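Local coordinates for MccB protein (Escherichia coli, PDB 6OM4), which takes part in microcin C7 biosynthesis, probably as an E1-like enzyme that activates the MccA peptide with ATP and transfers a nucleotide to it, at residues 117-123 with 141-146; 158-162 with 173-178. All coordinates share one frame; numbering follows the deposited sequence.

Contact 1 (117-123 with 141-146). With ND7 (5'-O-[(S)-amino(hydroxy)phosphoryl]adenosine), chain M.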
loop_
_atom_site.group_PDB
_atom_site.type_symbol
_atom_site.label_atom_id
_atom_site.label_comp_id
_atom_site.label_asym_id
_atom_site.label_seq_id
_atom_site.Cartn_x
_atom_site.Cartn_y
_atom_site.Cartn_z
ATOM N N LYS A 117 -10.395 6.328 8.617
ATOM C CA LYS A 117 -10.829 5.109 9.271
ATOM C C LYS A 117 -10.619 3.941 8.319
ATOM O O LYS A 117 -11.089 3.947 7.152
ATOM C CB LYS A 117 -12.294 5.284 9.678
ATOM C CG LYS A 117 -12.967 4.103 10.359
ATOM C CD LYS A 117 -14.491 4.327 10.514
ATOM C CE LYS A 117 -15.009 3.656 11.764
ATOM N NZ LYS A 117 -16.488 3.575 11.794
ATOM N N VAL A 118 -9.924 2.900 8.803
ATOM C CA VAL A 118 -9.698 1.735 8.004
ATOM C C VAL A 118 -10.228 0.494 8.745
ATOM O O VAL A 118 -9.972 0.343 9.935
ATOM C CB VAL A 118 -8.196 1.574 7.664
ATOM C CG1 VAL A 118 -7.924 0.282 6.932
ATOM C CG2 VAL A 118 -7.673 2.792 6.878
ATOM N N VAL A 119 -10.866 -0.420 7.999
ATOM C CA VAL A 119 -11.318 -1.727 8.475
ATOM C C VAL A 119 -10.301 -2.766 8.020
ATOM O O VAL A 119 -9.933 -2.816 6.860
ATOM C CB VAL A 119 -12.718 -2.074 7.927
ATOM C CG1 VAL A 119 -13.061 -3.530 8.148
ATOM C CG2 VAL A 119 -13.770 -1.179 8.516
ATOM N N ILE A 120 -9.827 -3.567 8.967
ATOM C CA ILE A 120 -9.040 -4.760 8.662
ATOM C C ILE A 120 -9.972 -5.976 8.821
ATOM O O ILE A 120 -10.273 -6.416 9.963
ATOM C CB ILE A 120 -7.823 -4.865 9.600
ATOM C CG1 ILE A 120 -7.048 -3.546 9.684
ATOM C CG2 ILE A 120 -6.931 -6.028 9.204
ATOM C CD1 ILE A 120 -6.238 -3.234 8.461
ATOM N N LEU A 121 -10.397 -6.529 7.689
ATOM C CA LEU A 121 -11.285 -7.690 7.684
ATOM C C LEU A 121 -10.399 -8.929 7.527
ATOM O O LEU A 121 -9.965 -9.266 6.411
ATOM C CB LEU A 121 -12.331 -7.540 6.573
ATOM C CG LEU A 121 -13.312 -8.708 6.433
ATOM C CD1 LEU A 121 -13.965 -9.071 7.756
ATOM C CD2 LEU A 121 -14.369 -8.397 5.382
ATOM N N GLY A 122 -10.088 -9.547 8.673
ATOM C CA GLY A 122 -9.159 -10.646 8.744
ATOM C C GLY A 122 -7.858 -10.190 9.350
ATOM O O GLY A 122 -7.154 -9.374 8.751
ATOM N N CYS A 123 -7.518 -10.812 10.482
ATOM C CA CYS A 123 -6.401 -10.457 11.377
ATOM C C CYS A 123 -5.366 -11.584 11.456
ATOM O O CYS A 123 -4.750 -11.808 12.487
ATOM C CB CYS A 123 -6.935 -10.152 12.770
ATOM S SG CYS A 123 -7.833 -8.576 12.856
ATOM N N GLU A 141 -7.900 5.738 12.907
ATOM C CA GLU A 141 -8.858 4.769 13.424
ATOM C C GLU A 141 -8.777 3.464 12.648
ATOM O O GLU A 141 -8.955 3.452 11.457
ATOM C CB GLU A 141 -10.293 5.287 13.383
ATOM C CG GLU A 141 -11.200 4.495 14.300
ATOM C CD GLU A 141 -12.642 4.973 14.391
ATOM O OE1 GLU A 141 -12.928 6.120 13.932
ATOM O OE2 GLU A 141 -13.471 4.195 14.921
ATOM N N ILE A 142 -8.511 2.377 13.384
ATOM C CA ILE A 142 -8.393 1.061 12.842
ATOM C C ILE A 142 -9.418 0.136 13.530
ATOM O O ILE A 142 -9.502 0.063 14.775
ATOM C CB ILE A 142 -6.956 0.524 12.993
ATOM C CG1 ILE A 142 -5.930 1.447 12.322
ATOM C CG2 ILE A 142 -6.894 -0.897 12.477
ATOM C CD1 ILE A 142 -4.494 0.942 12.429
ATOM N N ILE A 143 -10.213 -0.566 12.706
ATOM C CA ILE A 143 -11.241 -1.510 13.184
ATOM C C ILE A 143 -10.789 -2.904 12.779
ATOM O O ILE A 143 -10.598 -3.156 11.598
ATOM C CB ILE A 143 -12.630 -1.229 12.590
ATOM C CG1 ILE A 143 -12.990 0.252 12.605
ATOM C CG2 ILE A 143 -13.677 -2.108 13.277
ATOM C CD1 ILE A 143 -12.960 0.886 13.930
ATOM N N LEU A 144 -10.570 -3.763 13.773
ATOM C CA LEU A 144 -10.105 -5.110 13.566
ATOM C C LEU A 144 -11.272 -6.099 13.656
ATOM O O LEU A 144 -11.983 -6.156 14.665
ATOM C CB LEU A 144 -9.062 -5.440 14.636
ATOM C CG LEU A 144 -7.931 -4.444 14.783
ATOM C CD1 LEU A 144 -7.190 -4.722 16.064
ATOM C CD2 LEU A 144 -7.011 -4.504 13.571
ATOM N N ILE A 145 -11.409 -6.928 12.624
ATOM C CA ILE A 145 -12.490 -7.931 12.534
ATOM C C ILE A 145 -11.899 -9.322 12.324
ATOM O O ILE A 145 -11.233 -9.608 11.317
ATOM C CB ILE A 145 -13.460 -7.565 11.395
ATOM C CG1 ILE A 145 -13.796 -6.070 11.469
ATOM C CG2 ILE A 145 -14.708 -8.453 11.414
ATOM C CD1 ILE A 145 -14.849 -5.615 10.449
ATOM N N ASP A 146 -12.226 -10.207 13.261
ATOM C CA ASP A 146 -11.850 -11.611 13.182
ATOM C C ASP A 146 -12.614 -12.313 14.295
ATOM O O ASP A 146 -13.092 -11.651 15.219
ATOM C CB ASP A 146 -10.332 -11.809 13.337
ATOM C CG ASP A 146 -9.765 -13.023 12.596
ATOM O OD1 ASP A 146 -10.302 -14.159 12.763
ATOM O OD2 ASP A 146 -8.813 -12.827 11.801
HETATM O O1A ND7 M . -5.122 -17.501 7.161
HETATM P PA ND7 M . -4.533 -16.121 7.080
HETATM O O2A ND7 M . -3.119 -15.921 7.607
HETATM N N3A ND7 M . -4.577 -15.755 5.422
HETATM O "O5'" ND7 M . -5.411 -15.021 7.810
HETATM C "C5'" ND7 M . -6.825 -14.989 7.450
HETATM C "C4'" ND7 M . -7.535 -14.327 8.659
HETATM C "C3'" ND7 M . -7.587 -15.362 9.833
HETATM O "O3'" ND7 M . -7.156 -14.831 11.026
HETATM C "C2'" ND7 M . -9.096 -15.846 9.744
HETATM O "O2'" ND7 M . -9.624 -16.131 11.098
HETATM C "C1'" ND7 M . -9.770 -14.804 9.238
HETATM O "O4'" ND7 M . -8.732 -14.036 8.259
HETATM N N9 ND7 M . -10.906 -15.093 8.410
HETATM C C4 ND7 M . -12.148 -14.550 8.541
HETATM C C5 ND7 M . -12.919 -15.063 7.559
HETATM N N7 ND7 M . -12.161 -15.904 6.818
HETATM C C8 ND7 M . -10.948 -15.896 7.336
HETATM N N3 ND7 M . -12.647 -13.672 9.436
HETATM C C2 ND7 M . -13.888 -13.304 9.336
HETATM N N1 ND7 M . -14.682 -13.808 8.384
HETATM C C6 ND7 M . -14.235 -14.657 7.497
HETATM N N6 ND7 M . -15.118 -15.190 6.475
#
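Strands 117-121 and 141-146 run parallel, their axes 4.7 Å apart at closest and 17° from aligned, in a register that pairs Lys117 with Glu141 and Leu121 with Ile145. Five backbone hydrogen bonds join them, from Val118 N to Glu141 O at the start through to Gly122 N to Ile145 O at the end. On the face of Lys117, Val119 and Leu121, Ile145 spans two neighbours: its CD1 meets Val119 CG1 at 3.6 Å, while its CG2 meets Leu121 CD1. This split follows from chi1 of -46°, which sets CG1 beside the backbone N and CG2 beside the carbonyl carbon. Further back, Lys117 and Glu141 lie alongside each other, CE near OE2, but NZ stays 4.4 Å from OE2, too far for a salt bridge. On the reverse face, Ile120 CG1 touches both Ile142 CG2 and Leu144 CD2, which lie toward the same side of it, and Cys123 SG rests 3.8 Å from Leu144 CB. Beyond the last bridge Asp146 takes over. Its OD2 accepts Cys123 N at 2.7 Å through the anti lone pair and also receives the ribose O3' of ND7; OD1 takes O2' of the same ribose at 2.7 Å and Asp148 N as well. Each carboxylate oxygen thus has two partners, which fixes the rotation of the group against the sugar. Gly122 CA lies 3.5 Å from ND7 O4', bringing the bare backbone close against the ribose, and its positive phi of 106° suits glycine. Two parallel strands joined through helix 125-136, a glycine-rich turn after the first and an acidic residue following the last bridge of the second to hold the ribose hydroxyls, form the nucleotide-binding beta-alpha-beta unit of a Rossmann-like fold, here in its ThiF/E1 form.

Contact 2 (158-162 with 173-178). With POP (pyrophosphate 2-), chain G.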
loop_
_atom_site.group_PDB
_atom_site.type_symbol
_atom_site.label_atom_id
_atom_site.label_comp_id
_atom_site.label_asym_id
_atom_site.label_seq_id
_atom_site.Cartn_x
_atom_site.Cartn_y
_atom_site.Cartn_z
ATOM N N GLN A 158 2.550 -14.041 11.535
ATOM C CA GLN A 158 1.616 -13.151 12.222
ATOM C C GLN A 158 2.408 -12.441 13.312
ATOM O O GLN A 158 2.413 -12.842 14.462
ATOM C CB GLN A 158 0.371 -13.913 12.689
ATOM C CG GLN A 158 -0.369 -14.502 11.498
ATOM C CD GLN A 158 -1.662 -15.258 11.679
ATOM O OE1 GLN A 158 -2.370 -15.113 12.663
ATOM N NE2 GLN A 158 -1.948 -16.143 10.732
ATOM N N VAL A 159 3.121 -11.404 12.864
ATOM C CA VAL A 159 4.282 -10.850 13.497
ATOM C C VAL A 159 3.949 -10.193 14.836
ATOM O O VAL A 159 4.813 -10.032 15.637
ATOM C CB VAL A 159 4.991 -9.872 12.536
ATOM C CG1 VAL A 159 4.161 -8.648 12.203
ATOM C CG2 VAL A 159 6.353 -9.495 13.074
ATOM N N LEU A 160 2.688 -9.797 15.051
ATOM C CA LEU A 160 2.359 -9.165 16.314
ATOM C C LEU A 160 2.103 -10.157 17.449
ATOM O O LEU A 160 2.050 -9.700 18.644
ATOM C CB LEU A 160 1.151 -8.280 16.113
ATOM C CG LEU A 160 1.299 -7.194 15.055
ATOM C CD1 LEU A 160 -0.011 -6.460 14.929
ATOM C CD2 LEU A 160 2.437 -6.246 15.399
ATOM N N PHE A 161 2.165 -11.466 17.161
ATOM C CA PHE A 161 1.830 -12.505 18.127
ATOM C C PHE A 161 3.116 -13.139 18.673
ATOM O O PHE A 161 4.062 -13.370 17.952
ATOM C CB PHE A 161 0.924 -13.583 17.534
ATOM C CG PHE A 161 -0.387 -13.105 16.946
ATOM C CD1 PHE A 161 -0.989 -11.963 17.416
ATOM C CD2 PHE A 161 -1.022 -13.830 15.945
ATOM C CE1 PHE A 161 -2.194 -11.524 16.875
ATOM C CE2 PHE A 161 -2.209 -13.375 15.382
ATOM C CZ PHE A 161 -2.795 -12.236 15.859
ATOM N N SER A 162 3.081 -13.443 19.965
ATOM C CA SER A 162 4.189 -14.147 20.675
ATOM C C SER A 162 3.700 -15.512 21.180
ATOM O O SER A 162 2.477 -15.827 21.150
ATOM C CB SER A 162 4.674 -13.273 21.794
ATOM O OG SER A 162 5.316 -12.133 21.245
ATOM N N VAL A 173 -5.060 -9.196 20.739
ATOM C CA VAL A 173 -3.635 -9.063 20.738
ATOM C C VAL A 173 -3.159 -8.040 19.699
ATOM O O VAL A 173 -2.276 -7.256 20.010
ATOM C CB VAL A 173 -2.973 -10.427 20.565
ATOM C CG1 VAL A 173 -1.463 -10.309 20.543
ATOM C CG2 VAL A 173 -3.449 -11.355 21.664
ATOM N N ILE A 174 -3.729 -8.048 18.495
ATOM C CA ILE A 174 -3.387 -6.983 17.542
ATOM C C ILE A 174 -3.636 -5.614 18.192
ATOM O O ILE A 174 -2.753 -4.735 18.147
ATOM C CB ILE A 174 -4.103 -7.122 16.192
ATOM C CG1 ILE A 174 -3.721 -8.452 15.541
ATOM C CG2 ILE A 174 -3.784 -5.917 15.322
ATOM C CD1 ILE A 174 -4.076 -8.595 14.097
ATOM N N LYS A 175 -4.804 -5.422 18.816
ATOM C CA LYS A 175 -5.109 -4.126 19.399
ATOM C C LYS A 175 -4.037 -3.750 20.426
ATOM O O LYS A 175 -3.550 -2.626 20.455
ATOM C CB LYS A 175 -6.491 -4.099 20.058
ATOM C CG LYS A 175 -6.750 -2.815 20.824
ATOM C CD LYS A 175 -8.150 -2.673 21.272
ATOM C CE LYS A 175 -8.407 -1.304 21.865
ATOM N NZ LYS A 175 -9.596 -1.352 22.740
ATOM N N ARG A 176 -3.667 -4.699 21.302
ATOM C CA ARG A 176 -2.682 -4.394 22.368
ATOM C C ARG A 176 -1.360 -3.952 21.715
ATOM O O ARG A 176 -0.759 -2.972 22.089
ATOM C CB ARG A 176 -2.501 -5.617 23.276
ATOM C CG ARG A 176 -1.371 -5.514 24.289
ATOM C CD ARG A 176 -1.045 -6.854 24.930
ATOM N NE ARG A 176 -0.116 -7.647 24.131
ATOM C CZ ARG A 176 -0.112 -8.972 24.020
ATOM N NH1 ARG A 176 -1.050 -9.714 24.597
ATOM N NH2 ARG A 176 0.826 -9.565 23.307
ATOM N N GLU A 177 -0.944 -4.686 20.687
ATOM C CA GLU A 177 0.360 -4.474 20.071
ATOM C C GLU A 177 0.392 -3.187 19.227
ATOM O O GLU A 177 1.416 -2.550 19.145
ATOM C CB GLU A 177 0.745 -5.741 19.308
ATOM C CG GLU A 177 1.043 -6.890 20.258
ATOM C CD GLU A 177 2.168 -6.641 21.256
ATOM O OE1 GLU A 177 3.226 -6.055 20.874
ATOM O OE2 GLU A 177 1.971 -7.036 22.449
ATOM N N LEU A 178 -0.740 -2.813 18.617
ATOM C CA LEU A 178 -0.832 -1.619 17.830
ATOM C C LEU A 178 -0.718 -0.425 18.774
ATOM O O LEU A 178 -0.032 0.525 18.492
ATOM C CB LEU A 178 -2.150 -1.560 17.040
ATOM C CG LEU A 178 -2.324 -2.525 15.855
ATOM C CD1 LEU A 178 -3.556 -2.150 15.058
ATOM C CD2 LEU A 178 -1.095 -2.535 14.962
HETATM P P1 POP G . -3.712 -20.753 8.892
HETATM O O1 POP G . -2.221 -20.908 8.592
HETATM O O2 POP G . -4.548 -20.466 7.657
HETATM O O3 POP G . -4.323 -21.830 9.778
HETATM O O POP G . -3.681 -19.409 9.767
HETATM P P2 POP G . -4.985 -18.556 10.253
HETATM O O4 POP G . -4.589 -17.112 10.165
HETATM O O5 POP G . -6.153 -18.906 9.389
HETATM O O6 POP G . -5.184 -18.862 11.673
#
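Leu160 reaches from the loop onto helix 170-181. Its CB sits 4.1 Å from Glu177 CB, and with chi1 of -58° its CG stands opposite the carbonyl carbon. The chain then extends to CD1, which meets Ile174 CG2 at 3.8 Å and Leu178 CD2 slightly farther off. The leucine crosses both of these side chains at about a right angle, and its CD1 alone touches residues one helical turn apart. Its backbone O, meanwhile, lies 3.4 Å from Glu177 CG. A type I beta turn from Gln158 to Phe161, closed by Phe161 N to Gln158 O at 3.0 Å, carries this leucine to the helix, while Leu160 N bonds to Asn128 OD1 of helix 125-136. Within the ThiF-family Rossmann-like domain, this loop follows strand 141-146 and leads to the helix, and its turn starts at a residue of the nucleotide pocket: Gln158 NE2 donates to pyrophosphate O4 at 2.9 Å, and its OE1 accepts from Lys170 NZ, which also binds the pyrophosphate. Phe161 meets Val173 and Ile174 obliquely. Its CD1 meets Val173 CG1 at 3.6 Å, its CE1 meets Ile174 CG1 at 3.7 Å, and CZ also nears that CG1, so the two aliphatic branches follow one another along the ring. On the helix, Arg176 holds Glu177 OE2 side-on with NE and NH2, the oxygen lying only 5° from the guanidinium plane. Lys180 forms a salt bridge to the same OE2, and Arg181 does so with OE1, while Asp165 engages Arg176 NH2.

Overall arrangement
Contact 1 comes first along the chain, and helix 170-181 of contact 2 then covers the sheet face that bears Leu144. The contact centres are 13 Å apart, and Ile174 bridges them: its CD1 lies 3.5 Å from Cys123 CB and its CG2 3.7 Å from Leu144 CD1. Phe161 CZ also approaches Cys123 O at 3.9 Å. Both contacts border one nucleotide site: in contact 1 Asp146 holds the ribose of ND7, and in contact 2 Gln158, which also touches ND7, hydrogen-bonds the pyrophosphate. Lys170, hydrogen-bonded to both bound groups, stands at the start of the helix whose next turn carries Val173 and Ile174.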